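Local coordinates for protein SxtG (Microseira wollei, PDB 6U1R) that probably transfers an amidino group through a covalent amidino-cysteine intermediate, acting as an amidinotransferase in the saxitoxin biosynthetic pathway of a cyanobacterium, at residues Ile332-Gln337 / Ser355-Tyr360; Gly43-Ala48 / Glu84-Ala89; His253-Gln258 / Asn287-Ile292. One frame throughout, in Å; residues are numbered along the deposited sequence.

Interaction 1 (Ile332-Gln337 / Ser355-Tyr360); sequences IVEKKQ and SFESYY
The carboxylate of E334 reaches across to the backbone of F356, whose N donates to OE2 at 3.0 Å with an N-H...O angle of 153°, meeting the anti lone pair, away from OE1. CG is anti to the backbone N (chi1 -152°), which brings it beside F356 CB and Y360 OH; beyond it the chain bends at chi2, and the E334 and E357 side chains cross at about a right angle. OE1 turns back to its own segment and accepts from K336 N at 2.7 Å, from above the carboxylate plane, within the type I turn from E334 to Q337.

A single water completes the polar network. It donates to E334 OE1 at 2.6 Å and to E357 OE2 at 2.7 Å, and accepts from Q337 NE2 and Y360 OH. It bridges two carboxylates, E334 OE1 and E357 OE2 being 4.0 Å apart; their repulsion is probably eased by these donors and by H306, which also bonds E357 OE2.

Van der Waals contacts fill in the rest, oxygens resting on methylenes: Y360 OH lies 3.3 Å from E334 CG and E357 OE1 3.6 Å from K336 CD. At the margin K335 CD lies near S355 OG.

The junction probably belongs to the alpha/beta fold of the amidinotransferase family, the F356 side chain about 7 Å from that of C368, the predicted amidino-cysteine residue. Here the parallel strands 330-334 and 350-354 give way to loops; helix 338-346 starts just after the turn, and helix 83-102 lies against I332, S355 and S358, its F96 meeting the F356 ring.

Interaction 2 (Gly43-Ala48 / Glu84-Ala89); sequences GSVEGA and EMIAVA
I86, on helix 83-102, packs over a type II beta turn spanning V45 to A48, in the loop that follows strand 37-42. The turn is closed by a weak bond from A48 N to V45 O, and G47 occupies its third position with positive phi. Just before it, S44 OG accepts from E46 N at 3.2 Å, an ST turn that ties the entry of the loop.

The I86 side chain traces the outline of this turn. Its CB lies 4.2 Å from V45 O. There the chain divides. CG2 of I86, anti to the backbone N, rests 3.6 Å from V45 O and also meets V45 CG2 and, more distantly, E46 CA. CG1 takes the other branch, beside the backbone N (chi1 -69°), and comes equally near V45 O. From it the extended I86 chain (chi2 171°) carries its tip on to A48, I86 CD1 lying 3.9 Å from A48 N, where the methyl also nears A48 CB and G47 N. All four side-chain carbons of I86 thus gather about one carbonyl oxygen, while the V45 and I86 side chains lie alongside each other, pointing opposite ways.

One helical turn further along, A89 CB meets both methyls of V45, 4.1 Å from V45 CG1 and from V45 CG2, while V45 CG2 also lies 3.6 Å from the backbone O of I86.

Interaction 3 (His253-Gln258 / Asn287-Ile292); sequences HIIESQ and NKLPKI
I292 lays its CG2 methyl over one face of the H253 imidazole, a CH-pi contact with the methyl 4.2 Å from the ring centroid and 13° off the ring normal. The two side chains cross at about a right angle. With CG1 anti to the backbone N (chi1 -176°) and the chain extended beyond it, the CD1 methyl of I292 extends to the far part of the ring, 3.6 Å from H253 NE2 and slightly farther from CE1. That nitrogen is held by a hydrogen bond to D225, which fixes the imidazole while the isoleucine covers it, and F227 meets the ring as well.

Apolar packing continues along the strand. P290 lies obliquely against I255, its CD 3.8 Å from I255 CG2 and its CG close behind; the same CG approaches I254 O and, a little more distantly, H253 CB. L289 adds its CD2 methyl, 4.3 Å from I255 CG2, so this one methyl of I255 faces both proline and leucine. H253 and I255 stand on strand 251-255, outermost within the chain in a small mixed sheet and parallel to strand 225-229. The loop between strands 276-279 and 297-300 runs past this strand, and the I292 side chain touches D225 and F227 of its neighbour.

A water links the two segments: it accepts from E256 N at 2.9 Å and donates to K288 O at 3.3 Å, joining the two backbones.

Interactions 1 and 2 adjoin, their centres about 15 Å apart, and share helix 83-102: it carries one half of interaction 2 and borders interaction 1. They touch directly, S358 O lying 3.5 Å from A89 CB and Y359 CE1 packing on V45 CG1. Interaction 3 is a surface contact, on the opposite side of the chain's centre from interaction 2, its nearest atoms about 17 Å from interaction 1. The chemistry differs accordingly. Partly buried interaction 1 is polar, a carboxylate and shared water at strand ends; interaction 2, also partly buried, is aliphatic, helix on turn; interaction 3 combines CH-pi and proline packing with a water bridge beside an outermost strand.

Interaction 1 (Ile332-Gln337 / Ser355-Tyr360)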
ATOM      1  N   ILE A 332     -19.985  24.856  -4.892  1.00 16.53           N
ATOM      2  CA  ILE A 332     -21.172  24.059  -5.169  1.00 15.57           C
ATOM      3  C   ILE A 332     -21.780  23.652  -3.833  1.00 15.80           C
ATOM      4  O   ILE A 332     -21.076  23.146  -2.942  1.00 16.28           O
ATOM      5  CB  ILE A 332     -20.838  22.840  -6.052  1.00 15.57           C
ATOM      6  CG1 ILE A 332     -20.425  23.320  -7.461  1.00 18.87           C
ATOM      7  CG2 ILE A 332     -22.032  21.893  -6.157  1.00 15.59           C
ATOM      8  CD1 ILE A 332     -19.952  22.250  -8.381  1.00 22.57           C
ATOM      9  N   VAL A 333     -23.088  23.865  -3.697  1.00 15.29           N
ATOM     10  CA  VAL A 333     -23.808  23.661  -2.444  1.00 14.45           C
ATOM     11  C   VAL A 333     -25.203  23.166  -2.801  1.00 15.61           C
ATOM     12  O   VAL A 333     -25.727  23.447  -3.885  1.00 15.88           O
ATOM     13  CB  VAL A 333     -23.820  24.969  -1.615  1.00 17.17           C
ATOM     14  CG1 VAL A 333     -24.247  26.111  -2.462  1.00 20.06           C
ATOM     15  CG2 VAL A 333     -24.700  24.868  -0.373  1.00 16.37           C
ATOM     16  N   GLU A 334     -25.795  22.393  -1.893  1.00 15.61           N
ATOM     17  CA  GLU A 334     -27.019  21.666  -2.203  1.00 15.37           C
ATOM     18  C   GLU A 334     -28.259  22.554  -2.067  1.00 16.60           C
ATOM     19  O   GLU A 334     -28.378  23.363  -1.142  1.00 15.45           O
ATOM     20  CB  GLU A 334     -27.141  20.442  -1.297  1.00 15.85           C
ATOM     21  CG  GLU A 334     -27.939  19.279  -1.910  1.00 15.70           C
ATOM     22  CD  GLU A 334     -29.454  19.492  -1.892  1.00 18.57           C
ATOM     23  OE1 GLU A 334     -29.977  20.078  -0.916  1.00 19.33           O
ATOM     24  OE2 GLU A 334     -30.133  19.045  -2.849  1.00 17.43           O
ATOM     25  N   LYS A 335     -29.213  22.334  -2.976  1.00 18.27           N
ATOM     26  CA  LYS A 335     -30.325  23.256  -3.189  1.00 18.07           C
ATOM     27  C   LYS A 335     -31.201  23.434  -1.953  1.00 21.38           C
ATOM     28  O   LYS A 335     -31.724  24.532  -1.715  1.00 20.62           O
ATOM     29  CB  LYS A 335     -31.156  22.760  -4.377  1.00 23.87           C
ATOM     30  CG  LYS A 335     -32.427  23.558  -4.639  1.00 31.66           C
ATOM     31  CD  LYS A 335     -32.898  23.388  -6.090  1.00 39.43           C
ATOM     32  CE  LYS A 335     -34.180  24.173  -6.375  1.00 48.82           C
ATOM     33  NZ  LYS A 335     -35.139  23.397  -7.227  1.00 57.97           N
ATOM     34  N   LYS A 336     -31.407  22.380  -1.167  1.00 18.53           N
ATOM     35  CA  LYS A 336     -32.261  22.525   0.002  1.00 20.88           C
ATOM     36  C   LYS A 336     -31.523  23.122   1.195  1.00 19.32           C
ATOM     37  O   LYS A 336     -32.150  23.379   2.225  1.00 20.67           O
ATOM     38  CB  LYS A 336     -32.889  21.177   0.375  1.00 22.42           C
ATOM     39  CG  LYS A 336     -33.904  20.679  -0.667  1.00 25.95           C
ATOM     40  CD  LYS A 336     -34.720  19.515  -0.143  1.00 30.40           C
ATOM     41  CE  LYS A 336     -35.365  18.716  -1.279  1.00 35.65           C
ATOM     42  NZ  LYS A 336     -36.632  19.334  -1.741  1.00 48.57           N
ATOM     43  N   GLN A 337     -30.222  23.388   1.077  1.00 16.60           N
ATOM     44  CA  GLN A 337     -29.460  23.949   2.190  1.00 16.96           C
ATOM     45  C   GLN A 337     -29.530  25.474   2.156  1.00 17.69           C
ATOM     46  O   GLN A 337     -28.538  26.168   1.977  1.00 16.14           O
ATOM     47  CB  GLN A 337     -28.020  23.462   2.137  1.00 15.43           C
ATOM     48  CG  GLN A 337     -27.915  21.975   2.274  1.00 16.24           C
ATOM     49  CD  GLN A 337     -28.209  21.507   3.683  1.00 16.10           C
ATOM     50  OE1 GLN A 337     -27.789  22.148   4.657  1.00 16.18           O
ATOM     51  NE2 GLN A 337     -28.909  20.373   3.806  1.00 14.75           N
ATOM     52  N   SER A 355     -29.157  20.136  -6.993  1.00 17.73           N
ATOM     53  CA  SER A 355     -29.915  19.114  -6.272  1.00 19.38           C
ATOM     54  C   SER A 355     -29.087  17.835  -6.176  1.00 17.93           C
ATOM     55  O   SER A 355     -28.554  17.353  -7.184  1.00 18.42           O
ATOM     56  CB  SER A 355     -31.246  18.808  -6.966  1.00 21.70           C
ATOM     57  OG  SER A 355     -32.077  19.955  -7.021  1.00 27.90           O
ATOM     58  N   PHE A 356     -28.975  17.287  -4.964  1.00 17.70           N
ATOM     59  CA  PHE A 356     -28.031  16.200  -4.727  1.00 15.15           C
ATOM     60  C   PHE A 356     -28.382  15.343  -3.514  1.00 16.95           C
ATOM     61  O   PHE A 356     -27.582  14.485  -3.129  1.00 17.36           O
ATOM     62  CB  PHE A 356     -26.614  16.778  -4.574  1.00 15.91           C
ATOM     63  CG  PHE A 356     -25.512  15.858  -5.077  1.00 15.24           C
ATOM     64  CD1 PHE A 356     -25.499  15.423  -6.390  1.00 16.81           C
ATOM     65  CD2 PHE A 356     -24.485  15.444  -4.242  1.00 14.55           C
ATOM     66  CE1 PHE A 356     -24.483  14.600  -6.868  1.00 15.60           C
ATOM     67  CE2 PHE A 356     -23.466  14.623  -4.708  1.00 15.31           C
ATOM     68  CZ  PHE A 356     -23.476  14.194  -6.032  1.00 15.45           C
ATOM     69  N   GLU A 357     -29.565  15.535  -2.907  1.00 16.60           N
ATOM     70  CA  GLU A 357     -29.916  14.710  -1.748  1.00 17.02           C
ATOM     71  C   GLU A 357     -30.070  13.232  -2.086  1.00 18.19           C
ATOM     72  O   GLU A 357     -29.968  12.398  -1.174  1.00 17.87           O
ATOM     73  CB  GLU A 357     -31.204  15.188  -1.083  1.00 17.93           C
ATOM     74  CG  GLU A 357     -31.059  16.535  -0.429  1.00 19.33           C
ATOM     75  CD  GLU A 357     -32.141  16.809   0.588  1.00 22.20           C
ATOM     76  OE1 GLU A 357     -33.286  16.308   0.417  1.00 22.86           O
ATOM     77  OE2 GLU A 357     -31.833  17.521   1.569  1.00 20.58           O
ATOM     78  N   SER A 358     -30.295  12.887  -3.367  1.00 18.13           N
ATOM     79  CA  SER A 358     -30.366  11.481  -3.764  1.00 18.61           C
ATOM     80  C   SER A 358     -29.027  10.781  -3.644  1.00 19.00           C
ATOM     81  O   SER A 358     -28.987   9.548  -3.678  1.00 19.54           O
ATOM     82  CB  SER A 358     -30.854  11.332  -5.207  1.00 22.54           C
ATOM     83  OG  SER A 358     -32.212  11.743  -5.315  1.00 29.75           O
ATOM     84  N   TYR A 359     -27.939  11.536  -3.539  1.00 16.44           N
ATOM     85  CA  TYR A 359     -26.623  10.960  -3.323  1.00 16.39           C
ATOM     86  C   TYR A 359     -26.370  10.619  -1.863  1.00 16.49           C
ATOM     87  O   TYR A 359     -25.552   9.740  -1.579  1.00 15.59           O
ATOM     88  CB  TYR A 359     -25.559  11.937  -3.827  1.00 16.13           C
ATOM     89  CG  TYR A 359     -24.337  11.273  -4.436  1.00 15.16           C
ATOM     90  CD1 TYR A 359     -24.332  10.875  -5.774  1.00 13.76           C
ATOM     91  CD2 TYR A 359     -23.172  11.088  -3.693  1.00 15.94           C
ATOM     92  CE1 TYR A 359     -23.214  10.282  -6.350  1.00 15.82           C
ATOM     93  CE2 TYR A 359     -22.049  10.490  -4.264  1.00 14.97           C
ATOM     94  CZ  TYR A 359     -22.076  10.087  -5.583  1.00 15.78           C
ATOM     95  OH  TYR A 359     -20.967   9.511  -6.157  1.00 16.60           O
ATOM     96  N   TYR A 360     -27.071  11.274  -0.933  1.00 15.16           N
ATOM     97  CA  TYR A 360     -26.765  11.100   0.484  1.00 16.98           C
ATOM     98  C   TYR A 360     -26.839   9.649   0.963  1.00 16.54           C
ATOM     99  O   TYR A 360     -26.041   9.285   1.845  1.00 15.92           O
ATOM    100  CB  TYR A 360     -27.707  11.960   1.331  1.00 17.04           C
ATOM    101  CG  TYR A 360     -27.563  13.470   1.195  1.00 15.61           C
ATOM    102  CD1 TYR A 360     -26.582  14.056   0.402  1.00 15.23           C
ATOM    103  CD2 TYR A 360     -28.426  14.308   1.881  1.00 17.26           C
ATOM    104  CE1 TYR A 360     -26.482  15.438   0.299  1.00 15.95           C
ATOM    105  CE2 TYR A 360     -28.330  15.671   1.787  1.00 15.02           C
ATOM    106  CZ  TYR A 360     -27.356  16.233   1.002  1.00 15.51           C
ATOM    107  OH  TYR A 360     -27.249  17.592   0.900  1.00 16.34           O
TER
HETATM  108  O   HOH W   1     -29.575  19.009   1.391  1.00 16.31           O

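Interaction 2 (Gly43-Ala48 / Glu84-Ala89)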
ATOM      1  N   GLY A  43     -17.349  10.231  -8.639  1.00 15.03           N
ATOM      2  CA  GLY A  43     -17.751   8.880  -8.321  1.00 14.87           C
ATOM      3  C   GLY A  43     -18.882   8.357  -9.209  1.00 16.72           C
ATOM      4  O   GLY A  43     -19.415   9.034 -10.094  1.00 17.47           O
ATOM      5  N   SER A  44     -19.236   7.104  -8.952  1.00 16.12           N
ATOM      6  CA  SER A  44     -20.301   6.412  -9.667  1.00 18.74           C
ATOM      7  C   SER A  44     -21.134   5.625  -8.670  1.00 17.17           C
ATOM      8  O   SER A  44     -20.585   5.035  -7.731  1.00 16.40           O
ATOM      9  CB  SER A  44     -19.730   5.463 -10.736  1.00 21.23           C
ATOM     10  OG  SER A  44     -20.698   4.514 -11.158  1.00 22.32           O
ATOM     11  N   VAL A  45     -22.456   5.616  -8.863  1.00 15.24           N
ATOM     12  CA  VAL A  45     -23.345   4.837  -8.008  1.00 16.38           C
ATOM     13  C   VAL A  45     -23.760   3.518  -8.635  1.00 17.15           C
ATOM     14  O   VAL A  45     -24.456   2.731  -7.987  1.00 16.83           O
ATOM     15  CB  VAL A  45     -24.607   5.632  -7.621  1.00 16.13           C
ATOM     16  CG1 VAL A  45     -24.255   6.740  -6.680  1.00 16.08           C
ATOM     17  CG2 VAL A  45     -25.304   6.198  -8.868  1.00 18.59           C
ATOM     18  N   GLU A  46     -23.378   3.248  -9.875  1.00 18.49           N
ATOM     19  CA  GLU A  46     -23.789   2.011 -10.530  0.65 19.71           C
ATOM     20  C   GLU A  46     -23.177   0.800  -9.832  1.00 17.95           C
ATOM     21  O   GLU A  46     -22.006   0.829  -9.434  1.00 15.79           O
ATOM     22  CB  GLU A  46     -23.373   2.045 -11.991  0.65 22.00           C
ATOM     23  CG  GLU A  46     -24.001   3.207 -12.773  0.65 23.06           C
ATOM     24  CD  GLU A  46     -23.965   2.982 -14.266  0.65 24.80           C
ATOM     25  OE1 GLU A  46     -23.124   3.609 -14.940  0.65 25.05           O
ATOM     26  OE2 GLU A  46     -24.781   2.172 -14.753  0.65 25.89           O
ATOM     27  N   GLY A  47     -23.970  -0.260  -9.677  1.00 17.02           N
ATOM     28  CA  GLY A  47     -23.526  -1.502  -9.056  1.00 15.04           C
ATOM     29  C   GLY A  47     -23.313  -1.423  -7.566  1.00 15.45           C
ATOM     30  O   GLY A  47     -22.737  -2.354  -6.986  1.00 15.28           O
ATOM     31  N   ALA A  48     -23.760  -0.335  -6.940  1.00 14.99           N
ATOM     32  CA  ALA A  48     -23.493  -0.059  -5.535  1.00 14.32           C
ATOM     33  C   ALA A  48     -24.181  -1.072  -4.617  1.00 14.76           C
ATOM     34  O   ALA A  48     -25.316  -1.487  -4.864  1.00 14.01           O
ATOM     35  CB  ALA A  48     -23.950   1.361  -5.195  1.00 14.54           C
ATOM     36  N   GLU A  84     -33.891   1.618  -7.934  1.00 22.03           N
ATOM     37  CA  GLU A  84     -34.474   2.937  -8.135  1.00 20.79           C
ATOM     38  C   GLU A  84     -33.651   4.013  -7.441  1.00 20.84           C
ATOM     39  O   GLU A  84     -33.576   5.145  -7.931  1.00 19.13           O
ATOM     40  CB  GLU A  84     -35.935   2.950  -7.667  1.00 24.12           C
ATOM     41  CG  GLU A  84     -36.162   2.684  -6.172  1.00 30.83           C
ATOM     42  CD  GLU A  84     -36.313   1.190  -5.800  1.00 33.99           C
ATOM     43  OE1 GLU A  84     -35.775   0.278  -6.497  1.00 27.72           O
ATOM     44  OE2 GLU A  84     -36.980   0.939  -4.774  1.00 34.51           O
ATOM     45  N   MET A  85     -33.024   3.687  -6.306  1.00 20.64           N
ATOM     46  CA  MET A  85     -32.156   4.652  -5.648  1.00 18.31           C
ATOM     47  C   MET A  85     -30.931   4.963  -6.498  1.00 18.54           C
ATOM     48  O   MET A  85     -30.526   6.124  -6.614  1.00 18.10           O
ATOM     49  CB  MET A  85     -31.743   4.136  -4.269  1.00 19.83           C
ATOM     50  CG  MET A  85     -32.879   4.088  -3.275  1.00 23.53           C
ATOM     51  SD  MET A  85     -32.321   3.624  -1.611  1.00 24.19           S
ATOM     52  CE  MET A  85     -31.384   5.067  -1.149  1.00 28.92           C
ATOM     53  N   ILE A  86     -30.315   3.941  -7.089  1.00 16.20           N
ATOM     54  CA  ILE A  86     -29.185   4.175  -7.978  1.00 18.02           C
ATOM     55  C   ILE A  86     -29.605   5.058  -9.155  1.00 20.34           C
ATOM     56  O   ILE A  86     -28.879   5.983  -9.549  1.00 17.87           O
ATOM     57  CB  ILE A  86     -28.605   2.826  -8.434  1.00 16.35           C
ATOM     58  CG1 ILE A  86     -27.945   2.142  -7.231  1.00 17.44           C
ATOM     59  CG2 ILE A  86     -27.616   3.014  -9.582  1.00 19.20           C
ATOM     60  CD1 ILE A  86     -27.513   0.696  -7.462  1.00 16.78           C
ATOM     61  N   ALA A  87     -30.788   4.802  -9.717  1.00 19.38           N
ATOM     62  CA  ALA A  87     -31.224   5.541 -10.900  1.00 19.89           C
ATOM     63  C   ALA A  87     -31.417   7.024 -10.594  1.00 20.94           C
ATOM     64  O   ALA A  87     -30.954   7.890 -11.351  1.00 20.21           O
ATOM     65  CB  ALA A  87     -32.502   4.923 -11.456  1.00 22.05           C
ATOM     66  N   VAL A  88     -32.079   7.347  -9.476  1.00 22.09           N
ATOM     67  CA  VAL A  88     -32.306   8.756  -9.149  1.00 21.80           C
ATOM     68  C   VAL A  88     -30.987   9.448  -8.832  1.00 22.36           C
ATOM     69  O   VAL A  88     -30.773  10.608  -9.214  1.00 22.37           O
ATOM     70  CB  VAL A  88     -33.321   8.911  -7.990  1.00 22.23           C
ATOM     71  CG1 VAL A  88     -34.668   8.347  -8.377  1.00 27.75           C
ATOM     72  CG2 VAL A  88     -32.837   8.252  -6.722  1.00 26.32           C
ATOM     73  N   ALA A  89     -30.079   8.761  -8.133  1.00 20.25           N
ATOM     74  CA  ALA A  89     -28.790   9.362  -7.831  1.00 19.37           C
ATOM     75  C   ALA A  89     -27.967   9.563  -9.094  1.00 19.90           C
ATOM     76  O   ALA A  89     -27.227  10.544  -9.204  1.00 20.45           O
ATOM     77  CB  ALA A  89     -28.004   8.506  -6.829  1.00 19.65           C
TER

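Interaction 3 (His253-Gln258 / Asn287-Ile292)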
ATOM      1  N   HIS A 253      -2.296  18.446  11.837  1.00 15.32           N
ATOM      2  CA  HIS A 253      -2.891  18.922  13.079  1.00 16.70           C
ATOM      3  C   HIS A 253      -4.163  18.130  13.325  1.00 16.22           C
ATOM      4  O   HIS A 253      -4.964  17.964  12.408  1.00 17.99           O
ATOM      5  CB  HIS A 253      -3.224  20.406  12.978  1.00 16.50           C
ATOM      6  CG  HIS A 253      -2.064  21.243  12.547  1.00 17.89           C
ATOM      7  ND1 HIS A 253      -1.175  21.801  13.442  1.00 19.73           N
ATOM      8  CD2 HIS A 253      -1.631  21.587  11.312  1.00 18.31           C
ATOM      9  CE1 HIS A 253      -0.249  22.470  12.770  1.00 20.19           C
ATOM     10  NE2 HIS A 253      -0.501  22.353  11.477  1.00 18.95           N
ATOM     11  N   ILE A 254      -4.356  17.653  14.546  1.00 16.70           N
ATOM     12  CA  ILE A 254      -5.479  16.772  14.859  1.00 16.59           C
ATOM     13  C   ILE A 254      -6.491  17.559  15.679  1.00 19.00           C
ATOM     14  O   ILE A 254      -6.144  18.108  16.731  1.00 19.46           O
ATOM     15  CB  ILE A 254      -5.003  15.514  15.601  1.00 17.72           C
ATOM     16  CG1 ILE A 254      -4.042  14.720  14.704  1.00 17.68           C
ATOM     17  CG2 ILE A 254      -6.186  14.644  16.034  1.00 17.81           C
ATOM     18  CD1 ILE A 254      -4.637  14.326  13.302  1.00 19.39           C
ATOM     19  N   ILE A 255      -7.735  17.627  15.194  1.00 17.30           N
ATOM     20  CA  ILE A 255      -8.814  18.261  15.943  1.00 19.87           C
ATOM     21  C   ILE A 255      -9.564  17.196  16.734  1.00 21.49           C
ATOM     22  O   ILE A 255      -9.517  16.007  16.417  1.00 20.17           O
ATOM     23  CB  ILE A 255      -9.795  19.035  15.039  1.00 20.61           C
ATOM     24  CG1 ILE A 255     -10.632  18.072  14.193  1.00 19.04           C
ATOM     25  CG2 ILE A 255      -9.050  20.038  14.159  1.00 21.95           C
ATOM     26  CD1 ILE A 255     -11.923  18.644  13.724  1.00 22.17           C
ATOM     27  N   GLU A 256     -10.308  17.645  17.747  1.00 21.80           N
ATOM     28  CA  GLU A 256     -11.210  16.793  18.518  1.00 24.19           C
ATOM     29  C   GLU A 256     -12.642  17.012  18.041  1.00 22.80           C
ATOM     30  O   GLU A 256     -13.140  18.136  18.093  1.00 23.28           O
ATOM     31  CB  GLU A 256     -11.099  17.112  20.010  1.00 25.93           C
ATOM     32  CG  GLU A 256      -9.668  17.038  20.554  1.00 31.66           C
ATOM     33  CD  GLU A 256      -9.111  15.625  20.575  1.00 37.42           C
ATOM     34  OE1 GLU A 256      -9.889  14.686  20.846  1.00 38.34           O
ATOM     35  OE2 GLU A 256      -7.892  15.453  20.317  1.00 39.88           O
ATOM     36  N   SER A 257     -13.287  15.952  17.545  1.00 22.12           N
ATOM     37  CA  SER A 257     -14.704  16.021  17.200  1.00 20.68           C
ATOM     38  C   SER A 257     -15.554  15.660  18.411  1.00 21.28           C
ATOM     39  O   SER A 257     -15.216  14.750  19.172  1.00 22.30           O
ATOM     40  CB  SER A 257     -15.053  15.074  16.052  1.00 22.03           C
ATOM     41  OG  SER A 257     -16.442  15.145  15.748  1.00 24.02           O
ATOM     42  N   GLN A 258     -16.657  16.377  18.575  1.00 19.58           N
ATOM     43  CA  GLN A 258     -17.689  16.040  19.545  1.00 21.28           C
ATOM     44  C   GLN A 258     -18.769  15.124  18.967  1.00 21.71           C
ATOM     45  O   GLN A 258     -19.736  14.818  19.670  1.00 21.71           O
ATOM     46  CB  GLN A 258     -18.331  17.329  20.073  1.00 24.34           C
ATOM     47  CG  GLN A 258     -17.350  18.218  20.850  1.00 26.18           C
ATOM     48  CD  GLN A 258     -17.907  19.613  21.138  1.00 30.46           C
ATOM     49  OE1 GLN A 258     -18.726  20.150  20.382  1.00 30.82           O
ATOM     50  NE2 GLN A 258     -17.453  20.206  22.229  1.00 29.47           N
ATOM     51  N   ASN A 287     -13.243  26.908  20.820  1.00 30.29           N
ATOM     52  CA  ASN A 287     -12.245  27.346  21.787  1.00 31.50           C
ATOM     53  C   ASN A 287     -11.170  26.302  22.039  1.00 30.90           C
ATOM     54  O   ASN A 287     -10.155  26.624  22.664  1.00 33.30           O
ATOM     55  CB  ASN A 287     -12.929  27.721  23.105  1.00 32.58           C
ATOM     56  CG  ASN A 287     -13.845  28.916  22.962  1.00 35.57           C
ATOM     57  OD1 ASN A 287     -15.019  28.868  23.344  1.00 39.25           O
ATOM     58  ND2 ASN A 287     -13.316  29.999  22.403  1.00 33.39           N
ATOM     59  N   LYS A 288     -11.354  25.071  21.559  1.00 28.49           N
ATOM     60  CA  LYS A 288     -10.353  24.026  21.704  1.00 27.51           C
ATOM     61  C   LYS A 288      -9.689  23.675  20.374  1.00 27.23           C
ATOM     62  O   LYS A 288      -8.947  22.688  20.299  1.00 26.93           O
ATOM     63  CB  LYS A 288     -10.994  22.789  22.340  1.00 31.92           C
ATOM     64  CG  LYS A 288     -11.667  23.114  23.684  1.00 36.37           C
ATOM     65  CD  LYS A 288     -12.032  21.859  24.472  1.00 52.11           C
ATOM     66  CE  LYS A 288     -12.549  22.205  25.871  1.00 49.60           C
ATOM     67  NZ  LYS A 288     -13.118  21.007  26.560  1.00 52.57           N
ATOM     68  N   LEU A 289      -9.932  24.463  19.332  1.00 25.71           N
ATOM     69  CA  LEU A 289      -9.320  24.200  18.036  1.00 24.74           C
ATOM     70  C   LEU A 289      -7.815  24.453  18.092  1.00 25.74           C
ATOM     71  O   LEU A 289      -7.351  25.282  18.878  1.00 25.88           O
ATOM     72  CB  LEU A 289      -9.935  25.094  16.971  1.00 23.75           C
ATOM     73  CG  LEU A 289     -11.303  24.711  16.416  1.00 25.85           C
ATOM     74  CD1 LEU A 289     -11.836  25.835  15.531  1.00 24.01           C
ATOM     75  CD2 LEU A 289     -11.220  23.391  15.648  1.00 23.23           C
ATOM     76  N   PRO A 290      -7.033  23.770  17.256  1.00 24.86           N
ATOM     77  CA  PRO A 290      -5.588  24.037  17.210  1.00 27.13           C
ATOM     78  C   PRO A 290      -5.305  25.530  17.110  1.00 24.13           C
ATOM     79  O   PRO A 290      -6.001  26.266  16.413  1.00 22.00           O
ATOM     80  CB  PRO A 290      -5.130  23.287  15.960  1.00 25.45           C
ATOM     81  CG  PRO A 290      -6.123  22.171  15.816  1.00 26.12           C
ATOM     82  CD  PRO A 290      -7.438  22.746  16.274  1.00 24.74           C
ATOM     83  N   LYS A 291      -4.274  25.987  17.826  1.00 26.65           N
ATOM     84  CA  LYS A 291      -4.033  27.422  17.912  1.00 26.81           C
ATOM     85  C   LYS A 291      -3.613  28.025  16.575  1.00 25.25           C
ATOM     86  O   LYS A 291      -3.808  29.226  16.365  1.00 23.88           O
ATOM     87  CB  LYS A 291      -2.970  27.703  18.975  1.00 33.99           C
ATOM     88  CG  LYS A 291      -3.343  27.139  20.343  1.00 44.11           C
ATOM     89  CD  LYS A 291      -2.979  28.102  21.465  1.00 58.16           C
ATOM     90  CE  LYS A 291      -3.613  27.679  22.781  1.00 58.04           C
ATOM     91  NZ  LYS A 291      -3.376  28.684  23.858  1.00 68.81           N
ATOM     92  N   ILE A 292      -3.054  27.222  15.667  1.00 22.69           N
ATOM     93  CA  ILE A 292      -2.642  27.733  14.358  1.00 21.94           C
ATOM     94  C   ILE A 292      -3.811  28.398  13.637  1.00 22.88           C
ATOM     95  O   ILE A 292      -3.626  29.344  12.857  1.00 20.80           O
ATOM     96  CB  ILE A 292      -2.033  26.577  13.538  1.00 22.32           C
ATOM     97  CG1 ILE A 292      -1.492  27.081  12.198  1.00 23.93           C
ATOM     98  CG2 ILE A 292      -3.072  25.442  13.351  1.00 23.48           C
ATOM     99  CD1 ILE A 292      -0.907  25.962  11.316  1.00 24.57           C
TER
HETATM  100  O   HOH W   2      -9.982  20.470  18.091  1.00 23.83           O